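Local coordinates for protein nitrite oxidoreductase subunit A (Kuenenia stuttgartiensis, PDB 7B04) that belongs to the molybdopterin oxidoreductase family and holds a molybdenum atom, an iron/sulfur cluster and two MD1 molecules, at residues K947-H955 / Y1047-S1055; L967-D978 / V1103-G1111. One frame throughout, in Å; residues are numbered along the deposited sequence.

From the N terminus, the chain reaches 947-955, a loop running into strand 956-959, and then 967-978, which follows helix 961-966 and ends in a strand. Segment 1047-1055 returns to the first of these and closes contact 1, a loop of 91 residues; 1103-1111 returns to the second and closes contact 2, spanning 124. The segments alternate, so the two closures cross rather than nest. Contact 1 joins two irregular loops, contact 2 two strands of the C-terminal sheet. They also meet directly, through a shared charged group and where Glu954 OE1 lies 2.8 Å from Tyr974 OH, probably a hydrogen bond. The loops of contact 1 are thus joined to the strand pair of contact 2.

Contact 1: residues K947-H955 / Y1047-S1055; sequences KRMPGVGEH and YQSSFRYGS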
loop_
_atom_site.group_PDB
_atom_site.type_symbol
_atom_site.label_atom_id
_atom_site.label_comp_id
_atom_site.label_asym_id
_atom_site.label_seq_id
_atom_site.Cartn_x
_atom_site.Cartn_y
_atom_site.Cartn_z
ATOM N N LYS B 947 -16.201 -10.282 16.275
ATOM C CA LYS B 947 -16.764 -8.960 16.529
ATOM C C LYS B 947 -15.804 -8.047 17.282
ATOM O O LYS B 947 -15.958 -6.822 17.218
ATOM C CB LYS B 947 -18.106 -9.083 17.255
ATOM C CG LYS B 947 -18.059 -9.420 18.732
ATOM C CD LYS B 947 -19.476 -9.371 19.296
ATOM C CE LYS B 947 -19.512 -9.533 20.805
ATOM N NZ LYS B 947 -20.907 -9.405 21.322
ATOM N N ARG B 948 -14.818 -8.605 17.990
ATOM C CA ARG B 948 -13.846 -7.769 18.692
ATOM C C ARG B 948 -13.036 -6.916 17.722
ATOM O O ARG B 948 -12.495 -5.871 18.107
ATOM C CB ARG B 948 -12.893 -8.637 19.510
ATOM C CG ARG B 948 -13.509 -9.371 20.688
ATOM C CD ARG B 948 -12.459 -10.235 21.360
ATOM N NE ARG B 948 -12.037 -11.332 20.493
ATOM C CZ ARG B 948 -10.934 -12.051 20.676
ATOM N NH1 ARG B 948 -10.129 -11.790 21.697
ATOM N NH2 ARG B 948 -10.632 -13.033 19.837
ATOM N N MET B 949 -12.928 -7.359 16.478
ATOM C CA MET B 949 -12.185 -6.636 15.456
ATOM C C MET B 949 -12.749 -5.227 15.268
ATOM O O MET B 949 -13.966 -5.073 15.081
ATOM C CB MET B 949 -12.242 -7.437 14.165
ATOM C CG MET B 949 -11.621 -6.786 12.996
ATOM S SD MET B 949 -11.775 -7.900 11.593
ATOM C CE MET B 949 -10.219 -7.572 10.812
ATOM N N PRO B 950 -11.903 -4.182 15.303
ATOM C CA PRO B 950 -12.423 -2.802 15.241
ATOM C C PRO B 950 -13.214 -2.475 13.984
ATOM O O PRO B 950 -14.247 -1.808 14.080
ATOM C CB PRO B 950 -11.138 -1.957 15.328
ATOM C CG PRO B 950 -10.134 -2.873 15.989
ATOM C CD PRO B 950 -10.440 -4.214 15.413
ATOM N N GLY B 951 -12.755 -2.895 12.811
ATOM C CA GLY B 951 -13.495 -2.653 11.589
ATOM C C GLY B 951 -13.350 -3.838 10.678
ATOM O O GLY B 951 -13.265 -4.974 11.136
ATOM N N VAL B 952 -13.370 -3.600 9.366
ATOM C CA VAL B 952 -13.061 -4.678 8.432
ATOM C C VAL B 952 -11.579 -5.045 8.498
ATOM O O VAL B 952 -11.130 -5.952 7.789
ATOM C CB VAL B 952 -13.491 -4.329 6.994
ATOM C CG1 VAL B 952 -15.034 -4.353 6.903
ATOM C CG2 VAL B 952 -12.937 -2.995 6.560
ATOM N N GLY B 953 -10.808 -4.336 9.319
ATOM C CA GLY B 953 -9.407 -4.616 9.573
ATOM C C GLY B 953 -9.047 -4.135 10.964
ATOM O O GLY B 953 -9.809 -3.404 11.606
ATOM N N GLU B 954 -7.916 -4.632 11.472
ATOM C CA GLU B 954 -7.332 -4.140 12.718
ATOM C C GLU B 954 -5.828 -3.995 12.542
ATOM O O GLU B 954 -5.204 -4.749 11.797
ATOM C CB GLU B 954 -7.633 -5.017 13.940
ATOM C CG GLU B 954 -7.793 -6.491 13.706
ATOM C CD GLU B 954 -8.038 -7.225 15.001
ATOM O OE1 GLU B 954 -7.622 -6.698 16.052
ATOM O OE2 GLU B 954 -8.660 -8.309 14.978
ATOM N N HIS B 955 -5.250 -3.031 13.249
ATOM C CA HIS B 955 -3.814 -2.804 13.188
ATOM C C HIS B 955 -3.079 -3.841 14.029
ATOM O O HIS B 955 -3.607 -4.345 15.025
ATOM C CB HIS B 955 -3.498 -1.391 13.677
ATOM C CG HIS B 955 -2.220 -0.834 13.141
ATOM N ND1 HIS B 955 -2.100 -0.350 11.857
ATOM C CD2 HIS B 955 -1.012 -0.661 13.725
ATOM C CE1 HIS B 955 -0.866 0.085 11.668
ATOM N NE2 HIS B 955 -0.187 -0.092 12.787
ATOM N N TYR B 1047 -16.775 8.333 12.205
ATOM C CA TYR B 1047 -15.338 8.135 12.314
ATOM C C TYR B 1047 -15.037 6.734 12.827
ATOM O O TYR B 1047 -15.675 6.238 13.762
ATOM C CB TYR B 1047 -14.720 9.183 13.228
ATOM C CG TYR B 1047 -13.288 8.881 13.643
ATOM C CD1 TYR B 1047 -12.237 9.006 12.741
ATOM C CD2 TYR B 1047 -12.987 8.508 14.944
ATOM C CE1 TYR B 1047 -10.932 8.735 13.128
ATOM C CE2 TYR B 1047 -11.688 8.242 15.329
ATOM C CZ TYR B 1047 -10.664 8.358 14.422
ATOM O OH TYR B 1047 -9.369 8.094 14.810
ATOM N N GLN B 1048 -14.089 6.083 12.176
ATOM C CA GLN B 1048 -13.711 4.712 12.463
ATOM C C GLN B 1048 -12.281 4.641 12.976
ATOM O O GLN B 1048 -11.370 5.209 12.354
ATOM C CB GLN B 1048 -13.843 3.908 11.181
ATOM C CG GLN B 1048 -12.965 2.736 11.112
ATOM C CD GLN B 1048 -13.594 1.470 11.566
ATOM O OE1 GLN B 1048 -13.048 0.387 11.380
ATOM N NE2 GLN B 1048 -14.739 1.598 12.214
ATOM N N SER B 1049 -12.080 3.950 14.098
ATOM C CA SER B 1049 -10.729 3.717 14.596
ATOM C C SER B 1049 -10.218 2.377 14.088
ATOM O O SER B 1049 -10.985 1.422 13.910
ATOM C CB SER B 1049 -10.679 3.732 16.129
ATOM O OG SER B 1049 -9.595 2.952 16.585
ATOM N N SER B 1050 -8.920 2.324 13.837
ATOM C CA SER B 1050 -8.254 1.105 13.406
ATOM C C SER B 1050 -7.783 0.244 14.575
ATOM O O SER B 1050 -7.215 -0.828 14.345
ATOM C CB SER B 1050 -7.073 1.451 12.500
ATOM O OG SER B 1050 -7.416 2.468 11.564
ATOM N N PHE B 1051 -7.916 0.724 15.807
ATOM C CA PHE B 1051 -7.527 -0.015 17.000
ATOM C C PHE B 1051 -8.748 -0.172 17.893
ATOM O O PHE B 1051 -9.701 0.614 17.813
ATOM C CB PHE B 1051 -6.424 0.702 17.810
ATOM C CG PHE B 1051 -5.308 1.233 16.974
ATOM C CD1 PHE B 1051 -5.440 2.445 16.329
ATOM C CD2 PHE B 1051 -4.114 0.543 16.861
ATOM C CE1 PHE B 1051 -4.418 2.953 15.562
ATOM C CE2 PHE B 1051 -3.080 1.054 16.093
ATOM C CZ PHE B 1051 -3.237 2.259 15.444
ATOM N N ARG B 1052 -8.706 -1.177 18.771
ATOM C CA ARG B 1052 -9.719 -1.263 19.819
ATOM C C ARG B 1052 -9.526 -0.138 20.829
ATOM O O ARG B 1052 -10.444 0.650 21.093
ATOM C CB ARG B 1052 -9.670 -2.632 20.504
ATOM C CG ARG B 1052 -9.941 -3.800 19.573
ATOM C CD ARG B 1052 -9.818 -5.124 20.308
ATOM N NE ARG B 1052 -10.887 -5.316 21.282
ATOM C CZ ARG B 1052 -10.939 -6.325 22.146
ATOM N NH1 ARG B 1052 -9.977 -7.239 22.162
ATOM N NH2 ARG B 1052 -11.953 -6.422 22.995
ATOM N N TYR B 1053 -8.325 -0.041 21.387
ATOM C CA TYR B 1053 -7.940 1.057 22.257
ATOM C C TYR B 1053 -6.552 1.543 21.861
ATOM O O TYR B 1053 -5.735 0.783 21.331
ATOM C CB TYR B 1053 -7.924 0.657 23.741
ATOM C CG TYR B 1053 -9.114 -0.147 24.209
ATOM C CD1 TYR B 1053 -9.108 -1.530 24.131
ATOM C CD2 TYR B 1053 -10.234 0.475 24.750
ATOM C CE1 TYR B 1053 -10.187 -2.274 24.563
ATOM C CE2 TYR B 1053 -11.318 -0.265 25.187
ATOM C CZ TYR B 1053 -11.287 -1.640 25.089
ATOM O OH TYR B 1053 -12.353 -2.396 25.516
ATOM N N GLY B 1054 -6.295 2.817 22.122
ATOM C CA GLY B 1054 -4.974 3.379 21.917
ATOM C C GLY B 1054 -4.615 3.515 20.448
ATOM O O GLY B 1054 -5.404 3.251 19.541
ATOM N N SER B 1055 -3.379 3.944 20.226
ATOM C CA SER B 1055 -2.849 4.120 18.883
ATOM C C SER B 1055 -1.363 3.801 18.892
ATOM O O SER B 1055 -0.744 3.649 19.947
ATOM C CB SER B 1055 -3.095 5.540 18.364
ATOM O OG SER B 1055 -2.450 5.738 17.120
#
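Arg948 lies against Arg1052, and Glu1109 takes one arginine on each of its oxygens, an anion shared between them. Starting at CB of Arg948, the chain first sits over one face of the Arg1052 guanidinium, 4.0 Å from Arg1052 CZ. CG follows at 4.1 Å from Arg1052 NH2, and CD of Arg948 is 4.0 Å from Arg1052 NH1. With CG anti to the carbonyl carbon (chi1 -67°) and a bend at chi3, the methylenes run across the neighbouring group, and the two guanidinium planes end up 77° apart instead of stacked. At the tip, NH1 forms a salt bridge with Glu1109 OE2 and a hydrogen bond to the carbonyl of Asn1110, while NH2 turns to Asp946. Glu1109 uses its other oxygen, OE1, for a salt bridge with Arg1052 NH1.

Pro950 packs its ring against the backbone from Ser1049 to Arg1052, with its CG 3.6 Å from Arg1052 N. Beside it, Gly951 CA approaches the amide oxygen of Gln1048, OE1, at 3.1 Å. The segments share one backbone hydrogen bond, His955 N to Ser1050 O (3.1 Å, 157° at the hydrogen). Just beyond this bond, His955 CB meets Phe1051 CE2 at 3.5 Å, and the two side chains run alongside each other in the same direction, their rings obliquely inclined. Over one face of the Phe1051 ring sits Ser1055 CA.

This is plain loop-to-loop packing in the C-terminal part of a molybdopterin oxidoreductase, beside strand 1001-1007 and helix 930-935, where the side chain of His955 lies about 9 Å from a bound MD1.

Contact 2: residues L967-D978 / V1103-G1111; sequences LGIEDGDYVYVD and VKITKAENG
Strand 974-978 pairs antiparallel with strand 1103-1109, the short axes 4.2 Å apart at closest and 139° between their directions, and the register slips by one between Tyr974 and Val975. That slip is a classic beta bulge: Tyr974 O accepts from both Ala1108 N (2.7 Å) and Glu1109 N (3.2 Å), which reach it from the same face of its carbonyl plane. Farther along the pair is regular, Asp978 and Lys1104 exchanging two nearly straight bonds, with Asp978 N 2.9 Å from Lys1104 O.

Ala1108, in the bulge, packs against Tyr976. CG of Tyr976 stands anti to its own carbonyl carbon (chi1 -78°), which brings CE2 of its ring within 3.5 Å of Ala1108 CB. Val977 and Ile1105 are on the face opposite that of Tyr976 and Thr1106 and run alongside each other, Val977 CG1 3.8 Å from Ile1105 CD1. From the loop before the strand, Ile969 lies roughly perpendicular to Ile1105, its CD1 4.1 Å from Ile1105 CG2.

Gly968 ends helix 961-966 in a Schellman motif, and a type II turn from Glu970 to Asp973 leads into the strand. Within the six-stranded sheet, 974-978 lies between 1001-1007 and 1102-1109; Ile957 of strand 956-959 touches Val975, Val977 and Ile1105, while Phe911 of strand 911-914 meets Leu967 and Ile1105.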
loop_
_atom_site.group_PDB
_atom_site.type_symbol
_atom_site.label_atom_id
_atom_site.label_comp_id
_atom_site.label_asym_id
_atom_site.label_seq_id
_atom_site.Cartn_x
_atom_site.Cartn_y
_atom_site.Cartn_z
ATOM N N LEU B 967 7.073 -14.249 26.760
ATOM C CA LEU B 967 6.068 -13.513 27.514
ATOM C C LEU B 967 4.703 -14.192 27.476
ATOM O O LEU B 967 3.692 -13.565 27.811
ATOM C CB LEU B 967 5.983 -12.074 27.011
ATOM C CG LEU B 967 7.247 -11.279 27.354
ATOM C CD1 LEU B 967 8.133 -11.062 26.144
ATOM C CD2 LEU B 967 6.909 -9.962 27.998
ATOM N N GLY B 968 4.656 -15.461 27.082
ATOM C CA GLY B 968 3.399 -16.188 27.029
ATOM C C GLY B 968 2.416 -15.655 26.010
ATOM O O GLY B 968 1.201 -15.686 26.249
ATOM N N ILE B 969 2.908 -15.170 24.876
ATOM C CA ILE B 969 2.068 -14.580 23.843
ATOM C C ILE B 969 2.113 -15.492 22.629
ATOM O O ILE B 969 3.194 -15.790 22.106
ATOM C CB ILE B 969 2.534 -13.162 23.480
ATOM C CG1 ILE B 969 2.379 -12.228 24.682
ATOM C CG2 ILE B 969 1.768 -12.639 22.274
ATOM C CD1 ILE B 969 3.111 -10.913 24.536
ATOM N N GLU B 970 0.945 -15.929 22.175
ATOM C CA GLU B 970 0.842 -16.722 20.964
ATOM C C GLU B 970 0.449 -15.815 19.804
ATOM O O GLU B 970 -0.180 -14.773 20.004
ATOM C CB GLU B 970 -0.186 -17.834 21.141
ATOM C CG GLU B 970 -0.215 -18.836 20.022
ATOM C CD GLU B 970 1.012 -19.709 19.967
ATOM O OE1 GLU B 970 1.640 -19.931 21.023
ATOM O OE2 GLU B 970 1.340 -20.183 18.863
ATOM N N ASP B 971 0.841 -16.208 18.586
ATOM C CA ASP B 971 0.532 -15.409 17.403
ATOM C C ASP B 971 -0.973 -15.213 17.268
ATOM O O ASP B 971 -1.743 -16.177 17.251
ATOM C CB ASP B 971 1.102 -16.041 16.130
ATOM C CG ASP B 971 0.782 -15.208 14.866
ATOM O OD1 ASP B 971 1.274 -15.579 13.775
ATOM O OD2 ASP B 971 0.061 -14.186 14.946
ATOM N N GLY B 972 -1.376 -13.953 17.127
ATOM C CA GLY B 972 -2.766 -13.571 16.996
ATOM C C GLY B 972 -3.397 -13.075 18.268
ATOM O O GLY B 972 -4.535 -12.603 18.225
ATOM N N ASP B 973 -2.683 -13.132 19.389
ATOM C CA ASP B 973 -3.207 -12.632 20.650
ATOM C C ASP B 973 -3.130 -11.110 20.700
ATOM O O ASP B 973 -2.268 -10.489 20.075
ATOM C CB ASP B 973 -2.427 -13.223 21.826
ATOM C CG ASP B 973 -2.668 -14.709 22.001
ATOM O OD1 ASP B 973 -3.749 -15.189 21.599
ATOM O OD2 ASP B 973 -1.783 -15.393 22.554
ATOM N N TYR B 974 -4.042 -10.513 21.460
ATOM C CA TYR B 974 -3.994 -9.084 21.733
ATOM C C TYR B 974 -2.957 -8.807 22.820
ATOM O O TYR B 974 -2.831 -9.572 23.781
ATOM C CB TYR B 974 -5.374 -8.586 22.166
ATOM C CG TYR B 974 -6.384 -8.482 21.039
ATOM C CD1 TYR B 974 -6.412 -7.368 20.211
ATOM C CD2 TYR B 974 -7.312 -9.491 20.808
ATOM C CE1 TYR B 974 -7.331 -7.261 19.184
ATOM C CE2 TYR B 974 -8.236 -9.393 19.782
ATOM C CZ TYR B 974 -8.239 -8.276 18.973
ATOM O OH TYR B 974 -9.155 -8.171 17.950
ATOM N N VAL B 975 -2.195 -7.724 22.646
ATOM C CA VAL B 975 -1.084 -7.373 23.525
ATOM C C VAL B 975 -1.144 -5.882 23.856
ATOM O O VAL B 975 -1.515 -5.054 23.012
ATOM C CB VAL B 975 0.272 -7.758 22.890
ATOM C CG1 VAL B 975 0.388 -9.282 22.740
ATOM C CG2 VAL B 975 0.432 -7.100 21.530
ATOM N N TYR B 976 -0.677 -5.530 25.027
ATOM C CA TYR B 976 -0.619 -4.100 25.358
ATOM C C TYR B 976 0.775 -3.619 24.977
ATOM O O TYR B 976 1.689 -4.397 25.090
ATOM C CB TYR B 976 -0.887 -3.936 26.846
ATOM C CG TYR B 976 -2.328 -4.035 27.266
ATOM C CD1 TYR B 976 -3.229 -3.039 26.965
ATOM C CD2 TYR B 976 -2.775 -5.098 28.016
ATOM C CE1 TYR B 976 -4.544 -3.117 27.373
ATOM C CE2 TYR B 976 -4.084 -5.187 28.441
ATOM C CZ TYR B 976 -4.973 -4.190 28.119
ATOM O OH TYR B 976 -6.263 -4.270 28.533
ATOM N N VAL B 977 0.892 -2.421 24.414
ATOM C CA VAL B 977 2.233 -1.849 24.115
ATOM C C VAL B 977 2.384 -0.679 25.067
ATOM O O VAL B 977 1.794 0.351 24.810
ATOM C CB VAL B 977 2.346 -1.365 22.667
ATOM C CG1 VAL B 977 3.500 -2.026 21.940
ATOM C CG2 VAL B 977 1.044 -1.558 21.923
ATOM N N ASP B 978 3.241 -0.826 26.063
ATOM C CA ASP B 978 3.361 0.210 27.105
ATOM C C ASP B 978 4.767 0.789 27.055
ATOM O O ASP B 978 5.698 0.053 26.791
ATOM C CB ASP B 978 2.968 -0.362 28.462
ATOM C CG ASP B 978 1.480 -0.588 28.616
ATOM O OD1 ASP B 978 1.091 -1.709 28.924
ATOM O OD2 ASP B 978 0.730 0.353 28.434
ATOM N N VAL B 1103 9.762 -0.125 24.297
ATOM C CA VAL B 1103 8.393 -0.516 24.726
ATOM C C VAL B 1103 8.424 -1.786 25.564
ATOM O O VAL B 1103 9.366 -2.515 25.462
ATOM C CB VAL B 1103 7.565 -0.740 23.446
ATOM C CG1 VAL B 1103 6.079 -0.734 23.675
ATOM C CG2 VAL B 1103 7.887 0.298 22.409
ATOM N N LYS B 1104 7.385 -1.970 26.370
ATOM C CA LYS B 1104 7.119 -3.185 27.168
ATOM C C LYS B 1104 5.901 -3.867 26.541
ATOM O O LYS B 1104 4.960 -3.178 26.206
ATOM C CB LYS B 1104 6.781 -2.826 28.610
ATOM C CG LYS B 1104 6.817 -3.996 29.567
ATOM C CD LYS B 1104 6.727 -3.610 31.013
ATOM C CE LYS B 1104 5.358 -3.112 31.403
ATOM N NZ LYS B 1104 5.263 -2.879 32.860
ATOM N N ILE B 1105 5.972 -5.176 26.336
ATOM C CA ILE B 1105 4.853 -5.948 25.737
ATOM C C ILE B 1105 4.361 -6.946 26.773
ATOM O O ILE B 1105 5.173 -7.601 27.383
ATOM C CB ILE B 1105 5.330 -6.688 24.481
ATOM C CG1 ILE B 1105 6.377 -5.887 23.721
ATOM C CG2 ILE B 1105 4.165 -7.015 23.582
ATOM C CD1 ILE B 1105 5.772 -4.931 22.760
ATOM N N THR B 1106 3.062 -6.991 26.974
ATOM C CA THR B 1106 2.409 -7.939 27.865
ATOM C C THR B 1106 1.125 -8.410 27.201
ATOM O O THR B 1106 0.440 -7.631 26.532
ATOM C CB THR B 1106 2.097 -7.363 29.261
ATOM O OG1 THR B 1106 0.827 -6.703 29.240
ATOM C CG2 THR B 1106 3.181 -6.402 29.744
ATOM N N LYS B 1107 0.810 -9.689 27.394
ATOM C CA LYS B 1107 -0.395 -10.272 26.819
ATOM C C LYS B 1107 -1.654 -9.613 27.373
ATOM O O LYS B 1107 -1.736 -9.280 28.558
ATOM C CB LYS B 1107 -0.429 -11.775 27.101
ATOM C CG LYS B 1107 -1.702 -12.470 26.639
ATOM C CD LYS B 1107 -1.723 -13.930 27.061
ATOM C CE LYS B 1107 -3.040 -14.594 26.691
ATOM N NZ LYS B 1107 -3.102 -16.012 27.145
ATOM N N ALA B 1108 -2.635 -9.415 26.493
ATOM C CA ALA B 1108 -3.891 -8.756 26.820
ATOM C C ALA B 1108 -5.089 -9.691 26.763
ATOM O O ALA B 1108 -5.862 -9.765 27.724
ATOM C CB ALA B 1108 -4.112 -7.570 25.875
ATOM N N GLU B 1109 -5.268 -10.406 25.654
ATOM C CA GLU B 1109 -6.425 -11.272 25.471
ATOM C C GLU B 1109 -6.058 -12.367 24.480
ATOM O O GLU B 1109 -5.138 -12.214 23.670
ATOM C CB GLU B 1109 -7.641 -10.468 24.985
ATOM C CG GLU B 1109 -8.949 -11.241 24.913
ATOM C CD GLU B 1109 -10.116 -10.369 24.495
ATOM O OE1 GLU B 1109 -9.904 -9.155 24.286
ATOM O OE2 GLU B 1109 -11.241 -10.896 24.368
ATOM N N ASN B 1110 -6.789 -13.479 24.555
ATOM C CA ASN B 1110 -6.516 -14.610 23.681
ATOM C C ASN B 1110 -6.927 -14.287 22.251
ATOM O O ASN B 1110 -7.939 -13.620 22.012
ATOM C CB ASN B 1110 -7.258 -15.853 24.172
ATOM C CG ASN B 1110 -6.694 -16.393 25.472
ATOM O OD1 ASN B 1110 -5.479 -16.457 25.654
ATOM N ND2 ASN B 1110 -7.577 -16.777 26.385
ATOM N N GLY B 1111 -6.140 -14.779 21.293
ATOM C CA GLY B 1111 -6.439 -14.521 19.897
ATOM C C GLY B 1111 -7.606 -15.320 19.355
ATOM O O GLY B 1111 -8.142 -14.967 18.299
#